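NTF2-like nuclease/anti-CRISPR (Clostridia bacterium, PDB 7JTA) is an anti-CRISPR, AcrIIA22, that relieves DNA torsion in target plasmids and impairs SpyCas9 activity, probably acting as a nuclease. Local coordinates at residues L37-K42 / V52-V57. Sequence-based numbering, arbitrary orientation.
With NO3 (nitrate ion), chain E.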
loop_
_atom_site.group_PDB
_atom_site.type_symbol
_atom_site.label_atom_id
_atom_site.label_comp_id
_atom_site.label_asym_id
_atom_site.label_seq_id
_atom_site.Cartn_x
_atom_site.Cartn_y
_atom_site.Cartn_z
ATOM N N LEU A 37 2.200 -6.674 0.311
ATOM C CA LEU A 37 1.908 -6.824 -1.108
ATOM C C LEU A 37 3.217 -6.835 -1.883
ATOM O O LEU A 37 4.041 -5.929 -1.723
ATOM C CB LEU A 37 1.010 -5.691 -1.600
ATOM C CG LEU A 37 -0.377 -5.657 -0.970
ATOM C CD1 LEU A 37 -1.106 -4.392 -1.378
ATOM C CD2 LEU A 37 -1.167 -6.888 -1.375
ATOM N N SER A 38 3.408 -7.856 -2.717
ATOM C CA SER A 38 4.627 -8.001 -3.496
ATOM C C SER A 38 4.304 -8.294 -4.957
ATOM O O SER A 38 3.184 -8.672 -5.308
ATOM C CB SER A 38 5.515 -9.118 -2.939
ATOM O OG SER A 38 5.572 -9.061 -1.526
ATOM N N VAL A 39 5.315 -8.120 -5.802
ATOM C CA VAL A 39 5.272 -8.531 -7.201
ATOM C C VAL A 39 6.294 -9.641 -7.386
ATOM O O VAL A 39 7.476 -9.462 -7.072
ATOM C CB VAL A 39 5.561 -7.366 -8.154
ATOM C CG1 VAL A 39 5.687 -7.879 -9.566
ATOM C CG2 VAL A 39 4.457 -6.342 -8.070
ATOM N N GLY A 40 5.839 -10.788 -7.876
ATOM C CA GLY A 40 6.717 -11.896 -8.210
ATOM C C GLY A 40 7.022 -11.891 -9.700
ATOM O O GLY A 40 6.156 -11.585 -10.520
ATOM N N ILE A 41 8.270 -12.202 -10.032
ATOM C CA ILE A 41 8.736 -12.237 -11.414
ATOM C C ILE A 41 8.841 -13.694 -11.842
ATOM O O ILE A 41 9.511 -14.499 -11.182
ATOM C CB ILE A 41 10.091 -11.527 -11.567
ATOM C CG1 ILE A 41 10.096 -10.205 -10.794
ATOM C CG2 ILE A 41 10.395 -11.284 -13.033
ATOM C CD1 ILE A 41 9.141 -9.172 -11.334
ATOM N N LYS A 42 8.175 -14.037 -12.939
ATOM C CA LYS A 42 8.123 -15.403 -13.428
ATOM C C LYS A 42 9.009 -15.562 -14.657
ATOM O O LYS A 42 9.137 -14.644 -15.472
ATOM C CB LYS A 42 6.681 -15.807 -13.752
ATOM C CG LYS A 42 5.807 -15.947 -12.512
ATOM C CD LYS A 42 4.328 -15.804 -12.833
ATOM C CE LYS A 42 3.816 -16.963 -13.665
ATOM N NZ LYS A 42 2.426 -16.710 -14.133
ATOM N N VAL A 52 9.599 -8.840 -5.413
ATOM C CA VAL A 52 9.858 -7.424 -5.205
ATOM C C VAL A 52 8.795 -6.890 -4.256
ATOM O O VAL A 52 7.696 -6.534 -4.679
ATOM C CB VAL A 52 9.851 -6.648 -6.534
ATOM C CG1 VAL A 52 9.975 -5.155 -6.276
ATOM C CG2 VAL A 52 10.966 -7.144 -7.436
ATOM N N PRO A 53 9.098 -6.796 -2.963
ATOM C CA PRO A 53 8.110 -6.266 -2.016
ATOM C C PRO A 53 7.742 -4.831 -2.356
ATOM O O PRO A 53 8.598 -4.012 -2.696
ATOM C CB PRO A 53 8.822 -6.367 -0.662
ATOM C CG PRO A 53 9.882 -7.397 -0.867
ATOM C CD PRO A 53 10.325 -7.241 -2.287
ATOM N N ILE A 54 6.449 -4.537 -2.284
ATOM C CA ILE A 54 5.926 -3.230 -2.639
ATOM C C ILE A 54 5.489 -2.447 -1.409
ATOM O O ILE A 54 5.769 -1.252 -1.305
ATOM C CB ILE A 54 4.766 -3.350 -3.650
ATOM C CG1 ILE A 54 5.255 -3.965 -4.963
ATOM C CG2 ILE A 54 4.122 -1.989 -3.882
ATOM C CD1 ILE A 54 4.190 -3.993 -6.029
ATOM N N SER A 55 4.811 -3.100 -0.468
ATOM C CA SER A 55 4.314 -2.399 0.705
ATOM C C SER A 55 3.973 -3.403 1.795
ATOM O O SER A 55 3.520 -4.515 1.517
ATOM C CB SER A 55 3.091 -1.548 0.365
ATOM O OG SER A 55 1.926 -2.344 0.305
ATOM N N THR A 56 4.229 -2.999 3.036
ATOM C CA THR A 56 3.821 -3.740 4.220
ATOM C C THR A 56 3.111 -2.775 5.156
ATOM O O THR A 56 3.523 -1.621 5.293
ATOM C CB THR A 56 5.008 -4.383 4.926
ATOM O OG1 THR A 56 5.773 -5.145 3.980
ATOM C CG2 THR A 56 4.521 -5.305 6.036
ATOM N N VAL A 57 2.026 -3.235 5.771
ATOM C CA VAL A 57 1.216 -2.390 6.641
ATOM C C VAL A 57 0.749 -3.208 7.835
ATOM O O VAL A 57 0.466 -4.405 7.710
ATOM C CB VAL A 57 0.008 -1.788 5.896
ATOM C CG1 VAL A 57 -0.759 -0.858 6.808
ATOM C CG2 VAL A 57 0.473 -1.052 4.654
HETATM N N NO3 E . 6.789 -12.932 0.724
HETATM O O1 NO3 E . 6.481 -11.937 0.005
HETATM O O2 NO3 E . 6.785 -14.103 0.241
HETATM O O3 NO3 E . 7.106 -12.753 1.935
#
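Ser55 holds OG between its own backbone N and carbonyl carbon (chi1 80°), from where it meets Leu37 CB and CD1, each at 4.0 Å. Next to it Ile54 sets its CB toward strand 32-42, 3.3 Å from Leu37 O. The side chains of Ile54 and Val39 pass each other at a slant, with Ile54 CG1 4.0 Å from Val39 CG2. On the other face Ser38 OG sits 3.8 Å from Pro53 CA and makes a weak hydrogen bond to a nitrate ion, probably from the crystallisation liquor.

Two residues of one strand thus stand opposite a single Leu37, a worked example of the classic beta bulge in an antiparallel hairpin. Leu37 O accepts from Ile54 N at 2.8 Å. Ser55 N reaches the same oxygen at 3.2 Å, and Leu37 N donates to Ser55 O. Beyond the bulge Val39 and Val52 form a regular hydrogen-bonded pair.

The largely apolar face bearing Leu37 and Val39 packs on a third subunit, whereas Ser55 to Val57 continue the sheet into a second subunit. With two N-H groups satisfying Leu37 O, the chemistry implies a bulged strand whose backbone bonding is shared between the hairpin and that second subunit.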